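PDB 3W0K: bifunctional endomannanase/endoglucanase, which probably hydrolyses internal beta-1,4 linkages of mannans and of cellulose-type glucans. Local coordinates for residues 45-49 with 61-65; 42-46 with 84-88; 19-23 with 64-68; 51-55 with 96-100; 108-112 with 154-158. The contacts are given in a common frame with arbitrary orientation. Numbering follows the deposited sequence.

Contact 1 (45-49 with 61-65); sequences YRFWT and VFEYI
Trp48, Val61 and Phe62 carry most of this small, buried, wholly apolar contact of 217 Å². Residues 45-47 make a short 3-10 turn, closed by Trp48 N bonding to Tyr45 O at 3.1 Å, and Thr49 OG1 gives a second hydrogen bond to the same Tyr45 O at 2.9 Å. The turn presents Trp48, chi1 p, to the start of the helix that runs on from 61-65. The backbones come nearest at Trp48 and Val61, with CA atoms 5.9 Å apart. There Trp48 CB rests 3.8 Å from Val61 CB, and the compact, beta-branched valine also meets the backbone just before Trp48, its CG2 lying 3.5 Å from Phe47 O. The broad indole offers a face to Phe62 (chi1 m): Phe62 CE2 approaches Trp48 CD2 to 3.5 Å, and the phenyl ring stands edge-to-face on the five-membered ring, centroids 4.9 Å apart and planes at 73°. Ile65 adds a looser touch, its CD1 4.4 Å from Trp48 CZ3. Phe118 of helix 105-121 packs against Phe62, and Leu83 of strand 78-83 against the indole. Such packing of a beta-alpha loop against the first turn of the helix it leads into belongs to one beta-alpha unit of a TIM barrel.

Contact 2 (42-46 with 84-88); sequences PVDYR and HRAPG
Backbone hydrogen bonds set the register. Strand 42-44 runs alongside 84-88, end-to-end directions 40° apart, with Asp44 and Arg85 in a parallel bridge (CA-CA 4.7 Å), and 45-46 begin a 3-10 turn. Val43 O accepts from His84 N at 2.8 Å and Arg85 N at 3.2 Å; Tyr45 N donates to Arg85 O at 3.1 Å. Asp44 OD1 (chi1 t) accepts from Arg46 N at 3.0 Å in an Asx turn; Asp44 OD2 salt-bridges Arg46 NH2 at 2.9 Å. A water joins Asp44 OD2 (2.7 Å) to Arg85 NE (2.9 Å). Arg46 NH2 and Arg85 NE come to 3.7 Å, balanced by Asp44 and by Glu97, which is salt-bridged to Arg85 and hydrogen-bonded to Tyr45 OH. Apolar contact comes from rigid Pro87, its CA over the Tyr45 ring (chi1 p), a CH-pi contact 4.1 Å from the centroid, and from Pro42 CB, 3.8 Å from His84 CB. His84 NE2 is hydrogen-bonded to Tris, probably from the crystallisation liquor, which marks a pocket at the C-terminal strand ends of the TIM barrel, where family 5 active sites lie.

Contact 3 (19-23 with 64-68); sequences EPEPP and YIDLY
At the apolar centre, Pro20 points its CG at the face of the Tyr64 ring: the atom is 3.4 Å from the ring centroid and 17° off its normal, a CH-pi contact, with Pro20 CG and Tyr64 CD2 3.3 Å apart. A rigid pyrrolidine ring suits this place because its polarised C-H groups can point into the electron-rich aromatic face. Further along, Pro23 makes the second apolar centre, with CD 3.5 Å from Leu67 CD2 and CB 3.8 Å from Tyr68 CD1. The chain at 19-23 is extended, phi from -64 to -94° and psi near 150°, without regular strand pairing, while 64-68 is helical; the nearest CA pairs are Pro22 with Tyr64 (7.0 Å) and Pro23 with Tyr68 (5.6 Å). In the TIM barrel this proline-rich piece of the loop between strand 4-7 and helix 25-33 lies across helix 62-74, joining two successive beta-alpha units on the outside. Tyr64 (chi1 m) and Tyr68 (chi1 m), one helical turn apart, reach the loop together. Trp10 meets the Tyr68 ring, and Phe47 packs on Pro20. Pro22 itself points its CB away from the helix. Toward the polar edge, Tyr68 OH donates to Glu21 O at 2.7 Å, so the phenol ties the helix to a loop carbonyl. Tyr64 OH lies 2.9 Å from a water that donates to Pro20 O, also 2.9 Å, and Glu19 OE1 comes within 4.0 Å of Tyr64 OH.

Contact 4 (51-55 with 96-100); sequences NFDYF and IERDN
Two long beta-alpha loops meet here above the barrel, one following strand 38-44 and one following strand 78-83, on the rim where TIM-barrel enzymes build the surroundings of their active sites. Neither segment is regular. Asn51 and Phe52 take left-handed backbone angles (phi/psi 45/49° and 61/21°), and Asp53 centres an inverse gamma turn whose Tyr54 N to Phe52 O bond, 2.9 Å, is weak. These bends send both Phe52 and Tyr54, each chi1 m, toward 96-100; the nearest CA atoms, of Phe52 and Arg98, are 7.4 Å apart. Phe52 buries the most surface. Arg98 CB sits squarely over its ring, a CH-pi contact 3.5 Å from the centroid and 6° off the normal, and Phe52 CZ reaches within 3.7 Å of Ile96 O. The long aliphatic stem of Arg98 thus covers the phenyl ring while its charged end turns to Asp99: Arg98 NE to Asp99 OD1 and Arg98 NH2 to Asp99 OD2 are both 2.9 Å. The same carboxylate takes the hydroxyl of Tyr54, OH to Asp99 OD2 2.6 Å. A water completes the network, donating to Tyr54 OH (2.8 Å) and Glu97 OE1 (2.7 Å) and accepting from Asp99 N (2.9 Å). Glu97 is bonded to Tyr45 and salt-bridged to Arg85, next to strands 38-44 and 78-83, whereas Asp99 is salt-bridged to Arg106 of helix 105-121.

Contact 5 (108-112 with 154-158); sequences QDGFV and LIIRT
This is helix-to-helix packing on the outer layer of the barrel, between two successive helices, 105-121 and 148-165. The axes of the short segments approach to 10.5 Å and cross at -40°, their N-to-C directions roughly alike, with Val112 and Thr158 closest (CA atoms 5.5 Å apart) and Gln108 and Leu154 at 7.4 Å. Val112 buries much surface: its CG2 lies 3.7 Å from Thr158 OG1 and 3.7 Å from Arg157 NE, over the guanidinium face. Thr158 can be buried because OG1 bonds back to Leu154 O at 2.9 Å; Phe111 CE2 meets that OG1 at 3.4 Å. Leu154 CD1 touches Gln108 CG at 3.7 Å. On the exposed side Arg157, fully extended, reaches across to Asp109 OD1 with NH2 (2.9 Å) and NH1 (3.0 Å), a salt bridge. A water links Arg157 NH1 (2.8 Å) to Gln108 OE1 (2.7 Å). Lys105 pairs with Asp109 too, and Gln108 NE2 bonds to Leu101 O, while inward Phe111 packs on Ala86, just beyond strand 78-83.

Overall arrangement
Contact 2 is the most buried and the closest to the chain's centre; it alone joins backbones by a beta bridge. Contact 1 is buried too, yet purely apolar, and shares Tyr45 and Arg46 with contact 2 and Tyr64 and Ile65 with contact 3, so helix 62-74 serves both 1 and 3. Contacts 3, 4 and 5 are partly exposed and mix rings or aliphatic groups with polar rims: tyrosine hydroxyls and water in 3, an arginine-aspartate network in 4, an interhelical salt bridge in 5. Glu97 ties contact 4 to contact 2, while Phe55 and Tyr54 lean on the helix of contact 5. Contacts 3 and 5, about 25 Å apart between centres, do not touch.

Contact 1 (45-49 with 61-65)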
# COMPACT_ATOMS: atom_id res chain seq x y z
N TYR A 45 -3.05 9.39 -10.98
CA TYR A 45 -3.97 10.49 -11.32
C TYR A 45 -3.95 10.89 -12.80
O TYR A 45 -4.88 11.54 -13.27
CB TYR A 45 -3.71 11.72 -10.43
CG TYR A 45 -2.58 12.62 -10.88
CD1 TYR A 45 -2.83 13.76 -11.64
CD2 TYR A 45 -1.26 12.33 -10.55
CE1 TYR A 45 -1.80 14.60 -12.06
CE2 TYR A 45 -0.22 13.16 -10.96
CZ TYR A 45 -0.50 14.29 -11.71
OH TYR A 45 0.52 15.12 -12.13
N ARG A 46 -2.90 10.50 -13.52
CA ARG A 46 -2.81 10.84 -14.94
C ARG A 46 -3.85 10.11 -15.79
O ARG A 46 -4.08 10.47 -16.95
CB ARG A 46 -1.40 10.58 -15.47
CG ARG A 46 -0.35 11.50 -14.87
CD ARG A 46 1.02 11.17 -15.41
NE ARG A 46 1.38 9.79 -15.09
CZ ARG A 46 2.42 9.15 -15.61
NH1 ARG A 46 3.21 9.75 -16.50
NH2 ARG A 46 2.67 7.90 -15.25
N PHE A 47 -4.48 9.08 -15.22
CA PHE A 47 -5.52 8.36 -15.95
C PHE A 47 -6.72 9.29 -16.21
O PHE A 47 -7.48 9.07 -17.14
CB PHE A 47 -5.99 7.13 -15.17
CG PHE A 47 -5.22 5.88 -15.48
CD1 PHE A 47 -5.44 5.19 -16.67
CD2 PHE A 47 -4.30 5.37 -14.57
CE1 PHE A 47 -4.76 4.00 -16.95
CE2 PHE A 47 -3.61 4.19 -14.84
CZ PHE A 47 -3.84 3.50 -16.03
N TRP A 48 -6.87 10.33 -15.38
CA TRP A 48 -7.98 11.26 -15.54
C TRP A 48 -7.53 12.72 -15.59
O TRP A 48 -8.36 13.63 -15.65
CB TRP A 48 -9.00 11.08 -14.40
CG TRP A 48 -8.48 11.43 -13.02
CD1 TRP A 48 -8.37 12.68 -12.48
CD2 TRP A 48 -8.04 10.52 -12.00
NE1 TRP A 48 -7.90 12.61 -11.20
CE2 TRP A 48 -7.69 11.30 -10.87
CE3 TRP A 48 -7.91 9.13 -11.93
CZ2 TRP A 48 -7.22 10.72 -9.68
CZ3 TRP A 48 -7.45 8.56 -10.75
CH2 TRP A 48 -7.11 9.36 -9.64
N THR A 49 -6.22 12.94 -15.60
CA THR A 49 -5.67 14.29 -15.63
C THR A 49 -4.65 14.44 -16.74
O THR A 49 -3.65 13.72 -16.79
CB THR A 49 -4.97 14.63 -14.30
OG1 THR A 49 -5.83 14.30 -13.21
CG2 THR A 49 -4.61 16.11 -14.24
N VAL A 61 -13.71 8.80 -16.20
CA VAL A 61 -12.75 7.78 -15.77
C VAL A 61 -13.10 7.23 -14.38
O VAL A 61 -12.83 6.06 -14.09
CB VAL A 61 -11.31 8.33 -15.78
CG1 VAL A 61 -10.31 7.27 -15.34
CG2 VAL A 61 -10.95 8.82 -17.18
N PHE A 62 -13.74 8.05 -13.55
CA PHE A 62 -14.12 7.63 -12.20
C PHE A 62 -15.13 6.48 -12.22
O PHE A 62 -15.36 5.84 -11.19
CB PHE A 62 -14.69 8.81 -11.40
CG PHE A 62 -13.71 9.92 -11.15
CD1 PHE A 62 -14.17 11.18 -10.76
CD2 PHE A 62 -12.34 9.73 -11.29
CE1 PHE A 62 -13.28 12.22 -10.52
CE2 PHE A 62 -11.44 10.77 -11.05
CZ PHE A 62 -11.92 12.01 -10.66
N GLU A 63 -15.74 6.23 -13.37
CA GLU A 63 -16.68 5.12 -13.49
C GLU A 63 -15.98 3.79 -13.24
O GLU A 63 -16.60 2.82 -12.82
CB GLU A 63 -17.38 5.14 -14.84
CG GLU A 63 -18.36 6.30 -14.96
CD GLU A 63 -19.06 6.37 -16.30
OE1 GLU A 63 -19.71 7.41 -16.57
OE2 GLU A 63 -18.99 5.40 -17.09
N TYR A 64 -14.67 3.76 -13.48
CA TYR A 64 -13.88 2.55 -13.23
C TYR A 64 -13.76 2.35 -11.73
O TYR A 64 -13.87 1.24 -11.24
CB TYR A 64 -12.49 2.66 -13.84
CG TYR A 64 -12.43 2.26 -15.29
CD1 TYR A 64 -12.30 0.92 -15.66
CD2 TYR A 64 -12.49 3.22 -16.30
CE1 TYR A 64 -12.23 0.54 -16.99
CE2 TYR A 64 -12.41 2.84 -17.65
CZ TYR A 64 -12.28 1.51 -17.98
OH TYR A 64 -12.19 1.14 -19.30
N ILE A 65 -13.54 3.45 -11.00
CA ILE A 65 -13.42 3.38 -9.55
C ILE A 65 -14.77 2.96 -8.96
O ILE A 65 -14.81 2.15 -8.04
CB ILE A 65 -12.92 4.72 -8.96
CG1 ILE A 65 -11.55 5.05 -9.55
CG2 ILE A 65 -12.81 4.62 -7.44
CD1 ILE A 65 -10.99 6.40 -9.14

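Contact 2 (42-46 with 84-88)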
# COMPACT_ATOMS: atom_id res chain seq x y z
N PRO A 42 -4.07 1.23 -5.61
CA PRO A 42 -3.16 2.37 -5.80
C PRO A 42 -3.32 2.87 -7.24
O PRO A 42 -3.10 2.12 -8.19
CB PRO A 42 -1.79 1.75 -5.56
CG PRO A 42 -1.97 0.33 -6.05
CD PRO A 42 -3.32 -0.04 -5.50
N VAL A 43 -3.70 4.13 -7.40
CA VAL A 43 -3.93 4.68 -8.74
C VAL A 43 -3.03 5.85 -9.16
O VAL A 43 -2.45 6.53 -8.32
CB VAL A 43 -5.42 5.07 -8.95
CG1 VAL A 43 -6.33 3.90 -8.59
CG2 VAL A 43 -5.78 6.30 -8.12
N ASP A 44 -2.96 6.05 -10.47
CA ASP A 44 -2.17 7.11 -11.10
C ASP A 44 -3.16 8.19 -11.55
O ASP A 44 -4.01 7.94 -12.41
CB ASP A 44 -1.44 6.51 -12.32
CG ASP A 44 -0.46 7.46 -12.98
OD1 ASP A 44 -0.62 8.69 -12.89
OD2 ASP A 44 0.48 6.95 -13.63
N TYR A 45 -3.05 9.39 -10.98
CA TYR A 45 -3.97 10.49 -11.32
C TYR A 45 -3.95 10.89 -12.80
O TYR A 45 -4.88 11.54 -13.27
CB TYR A 45 -3.71 11.72 -10.43
CG TYR A 45 -2.58 12.62 -10.88
CD1 TYR A 45 -2.83 13.76 -11.64
CD2 TYR A 45 -1.26 12.33 -10.55
CE1 TYR A 45 -1.80 14.60 -12.06
CE2 TYR A 45 -0.22 13.16 -10.96
CZ TYR A 45 -0.50 14.29 -11.71
OH TYR A 45 0.52 15.12 -12.13
N ARG A 46 -2.90 10.50 -13.52
CA ARG A 46 -2.81 10.84 -14.94
C ARG A 46 -3.85 10.11 -15.79
O ARG A 46 -4.08 10.47 -16.95
CB ARG A 46 -1.40 10.58 -15.47
CG ARG A 46 -0.35 11.50 -14.87
CD ARG A 46 1.02 11.17 -15.41
NE ARG A 46 1.38 9.79 -15.09
CZ ARG A 46 2.42 9.15 -15.61
NH1 ARG A 46 3.21 9.75 -16.50
NH2 ARG A 46 2.67 7.90 -15.25
N HIS A 84 -1.49 6.73 -5.74
CA HIS A 84 -0.11 6.25 -5.79
C HIS A 84 0.77 7.33 -6.41
O HIS A 84 1.87 7.62 -5.92
CB HIS A 84 -0.00 4.95 -6.57
CG HIS A 84 1.32 4.27 -6.41
ND1 HIS A 84 2.37 4.48 -7.27
CD2 HIS A 84 1.78 3.44 -5.44
CE1 HIS A 84 3.42 3.81 -6.84
NE2 HIS A 84 3.09 3.17 -5.74
N ARG A 85 0.32 7.84 -7.55
CA ARG A 85 0.97 8.96 -8.20
C ARG A 85 -0.10 10.02 -7.99
O ARG A 85 -1.24 9.87 -8.45
CB ARG A 85 1.24 8.75 -9.69
CG ARG A 85 1.83 10.02 -10.34
CD ARG A 85 2.31 9.80 -11.77
NE ARG A 85 3.49 8.94 -11.83
CZ ARG A 85 4.75 9.36 -11.67
NH1 ARG A 85 5.02 10.64 -11.43
NH2 ARG A 85 5.74 8.48 -11.73
N ALA A 86 0.23 11.01 -7.18
CA ALA A 86 -0.66 12.11 -6.85
C ALA A 86 -0.10 13.39 -7.45
O ALA A 86 1.04 13.41 -7.90
CB ALA A 86 -0.75 12.26 -5.33
N PRO A 87 -0.92 14.45 -7.54
CA PRO A 87 -0.41 15.71 -8.10
C PRO A 87 0.87 16.13 -7.37
O PRO A 87 0.86 16.39 -6.16
CB PRO A 87 -1.54 16.68 -7.82
CG PRO A 87 -2.75 15.83 -8.01
CD PRO A 87 -2.37 14.54 -7.30
N GLY A 88 1.98 16.13 -8.10
CA GLY A 88 3.25 16.52 -7.52
C GLY A 88 4.05 15.46 -6.79
O GLY A 88 5.05 15.79 -6.15
O HOH W 1 2.59 6.21 -12.07

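Contact 3 (19-23 with 64-68)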
# COMPACT_ATOMS: atom_id res chain seq x y z
N GLU A 19 -5.91 2.20 -21.16
CA GLU A 19 -7.17 2.30 -20.44
C GLU A 19 -7.07 1.55 -19.12
O GLU A 19 -6.32 0.57 -19.02
CB GLU A 19 -8.30 1.69 -21.28
CG GLU A 19 -8.65 2.46 -22.54
CD GLU A 19 -9.29 3.80 -22.25
OE1 GLU A 19 -10.30 3.83 -21.50
OE2 GLU A 19 -8.80 4.82 -22.78
N PRO A 20 -7.73 2.04 -18.07
CA PRO A 20 -7.64 1.31 -16.81
C PRO A 20 -8.30 -0.06 -17.00
O PRO A 20 -9.16 -0.23 -17.86
CB PRO A 20 -8.41 2.20 -15.82
CG PRO A 20 -9.21 3.12 -16.68
CD PRO A 20 -8.37 3.35 -17.89
N GLU A 21 -7.85 -1.05 -16.24
CA GLU A 21 -8.40 -2.39 -16.37
C GLU A 21 -9.71 -2.57 -15.63
O GLU A 21 -9.99 -1.86 -14.66
CB GLU A 21 -7.40 -3.42 -15.85
CG GLU A 21 -6.07 -3.44 -16.57
CD GLU A 21 -5.14 -4.50 -16.03
OE1 GLU A 21 -5.28 -4.87 -14.84
OE2 GLU A 21 -4.27 -4.97 -16.79
N PRO A 22 -10.56 -3.48 -16.12
CA PRO A 22 -11.83 -3.74 -15.45
C PRO A 22 -11.45 -4.50 -14.18
O PRO A 22 -10.35 -5.05 -14.09
CB PRO A 22 -12.55 -4.67 -16.44
CG PRO A 22 -11.94 -4.33 -17.76
CD PRO A 22 -10.49 -4.19 -17.41
N PRO A 23 -12.33 -4.53 -13.18
CA PRO A 23 -11.98 -5.27 -11.97
C PRO A 23 -11.83 -6.76 -12.28
O PRO A 23 -12.55 -7.31 -13.12
CB PRO A 23 -13.16 -5.00 -11.03
CG PRO A 23 -14.30 -4.78 -11.98
CD PRO A 23 -13.67 -3.93 -13.05
N TYR A 64 -14.67 3.76 -13.48
CA TYR A 64 -13.88 2.55 -13.23
C TYR A 64 -13.76 2.35 -11.73
O TYR A 64 -13.87 1.24 -11.24
CB TYR A 64 -12.49 2.66 -13.84
CG TYR A 64 -12.43 2.26 -15.29
CD1 TYR A 64 -12.30 0.92 -15.66
CD2 TYR A 64 -12.49 3.22 -16.30
CE1 TYR A 64 -12.23 0.54 -16.99
CE2 TYR A 64 -12.41 2.84 -17.65
CZ TYR A 64 -12.28 1.51 -17.98
OH TYR A 64 -12.19 1.14 -19.30
N ILE A 65 -13.54 3.45 -11.00
CA ILE A 65 -13.42 3.38 -9.55
C ILE A 65 -14.77 2.96 -8.96
O ILE A 65 -14.81 2.15 -8.04
CB ILE A 65 -12.92 4.72 -8.96
CG1 ILE A 65 -11.55 5.05 -9.55
CG2 ILE A 65 -12.81 4.62 -7.44
CD1 ILE A 65 -10.99 6.40 -9.14
N ASP A 66 -15.86 3.45 -9.55
CA ASP A 66 -17.21 3.08 -9.10
C ASP A 66 -17.38 1.57 -9.25
O ASP A 66 -17.93 0.91 -8.37
CB ASP A 66 -18.29 3.74 -9.98
CG ASP A 66 -18.36 5.24 -9.84
OD1 ASP A 66 -17.68 5.82 -8.96
OD2 ASP A 66 -19.12 5.85 -10.62
N LEU A 67 -16.90 1.05 -10.38
CA LEU A 67 -17.00 -0.37 -10.69
C LEU A 67 -16.18 -1.22 -9.73
O LEU A 67 -16.63 -2.27 -9.27
CB LEU A 67 -16.58 -0.63 -12.14
CG LEU A 67 -16.77 -2.06 -12.67
CD1 LEU A 67 -18.20 -2.53 -12.45
CD2 LEU A 67 -16.41 -2.09 -14.15
N TYR A 68 -14.97 -0.76 -9.41
CA TYR A 68 -14.11 -1.49 -8.48
C TYR A 68 -14.83 -1.58 -7.13
O TYR A 68 -14.87 -2.64 -6.50
CB TYR A 68 -12.78 -0.77 -8.27
CG TYR A 68 -11.91 -0.59 -9.50
CD1 TYR A 68 -12.09 -1.36 -10.65
CD2 TYR A 68 -10.90 0.38 -9.51
CE1 TYR A 68 -11.28 -1.17 -11.78
CE2 TYR A 68 -10.09 0.57 -10.62
CZ TYR A 68 -10.28 -0.20 -11.75
OH TYR A 68 -9.47 0.00 -12.84
O HOH W 2 -10.78 -1.33 -19.94

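Contact 4 (51-55 with 96-100)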
# COMPACT_ATOMS: atom_id res chain seq x y z
N ASN A 51 -1.78 16.66 -18.73
CA ASN A 51 -0.77 17.70 -18.58
C ASN A 51 -0.86 18.57 -17.32
O ASN A 51 -0.82 19.80 -17.39
CB ASN A 51 -0.76 18.58 -19.84
CG ASN A 51 0.49 19.43 -19.95
OD1 ASN A 51 1.58 19.00 -19.59
ND2 ASN A 51 0.33 20.65 -20.46
N PHE A 52 -1.00 17.91 -16.17
CA PHE A 52 -1.06 18.57 -14.87
C PHE A 52 -2.22 19.54 -14.67
O PHE A 52 -2.18 20.40 -13.79
CB PHE A 52 0.28 19.28 -14.59
CG PHE A 52 1.48 18.44 -14.92
CD1 PHE A 52 1.81 17.34 -14.13
CD2 PHE A 52 2.23 18.71 -16.05
CE1 PHE A 52 2.88 16.51 -14.48
CE2 PHE A 52 3.30 17.89 -16.41
CZ PHE A 52 3.63 16.79 -15.62
N ASP A 53 -3.27 19.38 -15.48
CA ASP A 53 -4.47 20.21 -15.41
C ASP A 53 -5.37 19.59 -14.34
O ASP A 53 -6.45 19.05 -14.63
CB ASP A 53 -5.16 20.18 -16.79
CG ASP A 53 -6.25 21.22 -16.95
OD1 ASP A 53 -6.54 21.99 -16.01
OD2 ASP A 53 -6.82 21.27 -18.06
N TYR A 54 -4.92 19.68 -13.09
CA TYR A 54 -5.61 19.08 -11.94
C TYR A 54 -7.08 19.42 -11.78
O TYR A 54 -7.87 18.58 -11.38
CB TYR A 54 -4.90 19.46 -10.63
CG TYR A 54 -3.39 19.35 -10.65
CD1 TYR A 54 -2.75 18.18 -11.05
CD2 TYR A 54 -2.60 20.44 -10.27
CE1 TYR A 54 -1.36 18.09 -11.07
CE2 TYR A 54 -1.21 20.36 -10.28
CZ TYR A 54 -0.60 19.19 -10.68
OH TYR A 54 0.78 19.11 -10.69
N PHE A 55 -7.43 20.67 -12.09
CA PHE A 55 -8.80 21.11 -11.94
C PHE A 55 -9.77 20.78 -13.07
O PHE A 55 -10.93 21.18 -13.03
CB PHE A 55 -8.83 22.59 -11.57
CG PHE A 55 -8.20 22.87 -10.24
CD1 PHE A 55 -8.97 22.84 -9.07
CD2 PHE A 55 -6.83 23.09 -10.13
CE1 PHE A 55 -8.38 23.02 -7.83
CE2 PHE A 55 -6.23 23.27 -8.89
CZ PHE A 55 -7.01 23.23 -7.74
N ILE A 96 9.15 12.78 -13.12
CA ILE A 96 8.15 12.90 -14.18
C ILE A 96 7.11 13.97 -13.83
O ILE A 96 6.45 14.52 -14.71
CB ILE A 96 7.45 11.52 -14.42
CG1 ILE A 96 8.42 10.56 -15.11
CG2 ILE A 96 6.17 11.67 -15.23
CD1 ILE A 96 7.84 9.18 -15.37
N GLU A 97 6.97 14.26 -12.54
CA GLU A 97 6.02 15.29 -12.10
C GLU A 97 6.56 16.67 -12.42
O GLU A 97 7.77 16.89 -12.45
CB GLU A 97 5.77 15.19 -10.59
CG GLU A 97 4.98 13.97 -10.16
CD GLU A 97 3.61 13.91 -10.81
OE1 GLU A 97 2.86 14.91 -10.75
OE2 GLU A 97 3.28 12.87 -11.40
N ARG A 98 5.65 17.61 -12.65
CA ARG A 98 6.03 18.99 -12.93
C ARG A 98 6.26 19.70 -11.59
O ARG A 98 7.26 20.39 -11.40
CB ARG A 98 4.91 19.72 -13.68
CG ARG A 98 5.21 21.17 -14.01
CD ARG A 98 3.97 21.91 -14.49
NE ARG A 98 3.00 22.10 -13.41
CZ ARG A 98 1.77 22.57 -13.57
NH1 ARG A 98 1.33 22.91 -14.77
NH2 ARG A 98 0.98 22.70 -12.51
N ASP A 99 5.34 19.47 -10.66
CA ASP A 99 5.36 20.09 -9.35
C ASP A 99 5.86 19.18 -8.23
O ASP A 99 6.05 17.98 -8.43
CB ASP A 99 3.95 20.55 -8.97
CG ASP A 99 3.31 21.41 -10.03
OD1 ASP A 99 4.03 22.14 -10.73
OD2 ASP A 99 2.07 21.35 -10.16
N ASN A 100 6.04 19.78 -7.06
CA ASN A 100 6.46 19.07 -5.86
C ASN A 100 5.36 19.26 -4.82
O ASN A 100 5.22 20.33 -4.23
CB ASN A 100 7.78 19.63 -5.31
CG ASN A 100 8.15 19.01 -3.97
OD1 ASN A 100 7.58 18.00 -3.55
ND2 ASN A 100 9.10 19.63 -3.28
O HOH W 3 3.11 17.63 -11.02

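Contact 5 (108-112 with 154-158)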
# COMPACT_ATOMS: atom_id res chain seq x y z
N GLN A 108 -0.58 21.16 -4.06
CA GLN A 108 -1.34 20.88 -2.85
C GLN A 108 -2.81 21.16 -3.09
O GLN A 108 -3.67 20.39 -2.66
CB GLN A 108 -0.79 21.69 -1.68
CG GLN A 108 0.60 21.21 -1.27
CD GLN A 108 1.32 22.16 -0.34
OE1 GLN A 108 0.80 23.22 0.02
NE2 GLN A 108 2.53 21.79 0.04
N ASP A 109 -3.10 22.25 -3.81
CA ASP A 109 -4.49 22.59 -4.12
C ASP A 109 -5.10 21.51 -5.02
O ASP A 109 -6.26 21.13 -4.84
CB ASP A 109 -4.58 23.96 -4.81
CG ASP A 109 -4.33 25.12 -3.86
OD1 ASP A 109 -4.30 24.91 -2.63
OD2 ASP A 109 -4.18 26.25 -4.36
N GLY A 110 -4.32 21.03 -5.98
CA GLY A 110 -4.79 19.99 -6.89
C GLY A 110 -5.04 18.69 -6.15
O GLY A 110 -6.02 17.99 -6.41
N PHE A 111 -4.15 18.37 -5.21
CA PHE A 111 -4.22 17.16 -4.39
C PHE A 111 -5.48 17.19 -3.53
O PHE A 111 -6.23 16.21 -3.50
CB PHE A 111 -2.97 17.10 -3.51
CG PHE A 111 -2.93 15.92 -2.57
CD1 PHE A 111 -2.70 14.64 -3.05
CD2 PHE A 111 -3.06 16.11 -1.19
CE1 PHE A 111 -2.60 13.56 -2.17
CE2 PHE A 111 -2.96 15.04 -0.31
CZ PHE A 111 -2.73 13.76 -0.80
N VAL A 112 -5.68 18.29 -2.81
CA VAL A 112 -6.85 18.44 -1.96
C VAL A 112 -8.13 18.37 -2.79
O VAL A 112 -9.10 17.72 -2.40
CB VAL A 112 -6.79 19.76 -1.15
CG1 VAL A 112 -8.10 20.01 -0.39
CG2 VAL A 112 -5.62 19.71 -0.17
N LEU A 154 0.02 19.36 5.50
CA LEU A 154 -0.69 18.96 4.29
C LEU A 154 -1.71 17.86 4.59
O LEU A 154 -2.83 17.89 4.10
CB LEU A 154 0.27 18.49 3.20
CG LEU A 154 -0.40 18.08 1.88
CD1 LEU A 154 -1.22 19.22 1.29
CD2 LEU A 154 0.67 17.62 0.89
N ILE A 155 -1.31 16.88 5.40
CA ILE A 155 -2.20 15.79 5.77
C ILE A 155 -3.41 16.34 6.52
O ILE A 155 -4.55 15.98 6.22
CB ILE A 155 -1.47 14.73 6.63
CG1 ILE A 155 -0.38 14.04 5.80
CG2 ILE A 155 -2.46 13.70 7.18
CD1 ILE A 155 -0.90 13.26 4.59
N ILE A 156 -3.16 17.24 7.47
CA ILE A 156 -4.24 17.84 8.26
C ILE A 156 -5.19 18.64 7.36
O ILE A 156 -6.41 18.53 7.51
CB ILE A 156 -3.66 18.71 9.40
CG1 ILE A 156 -3.00 17.81 10.44
CG2 ILE A 156 -4.77 19.54 10.05
CD1 ILE A 156 -2.16 18.57 11.46
N ARG A 157 -4.64 19.38 6.41
CA ARG A 157 -5.46 20.16 5.49
C ARG A 157 -6.36 19.23 4.67
O ARG A 157 -7.55 19.49 4.51
CB ARG A 157 -4.59 20.99 4.54
CG ARG A 157 -5.42 21.77 3.53
CD ARG A 157 -4.60 22.44 2.45
NE ARG A 157 -5.50 23.01 1.45
CZ ARG A 157 -5.13 23.41 0.23
NH1 ARG A 157 -3.86 23.32 -0.16
NH2 ARG A 157 -6.05 23.87 -0.61
N THR A 158 -5.78 18.15 4.16
CA THR A 158 -6.51 17.19 3.34
C THR A 158 -7.58 16.45 4.13
O THR A 158 -8.71 16.30 3.66
CB THR A 158 -5.53 16.18 2.69
OG1 THR A 158 -4.51 16.91 2.00
CG2 THR A 158 -6.26 15.30 1.68
O HOH W 4 -1.49 23.48 1.41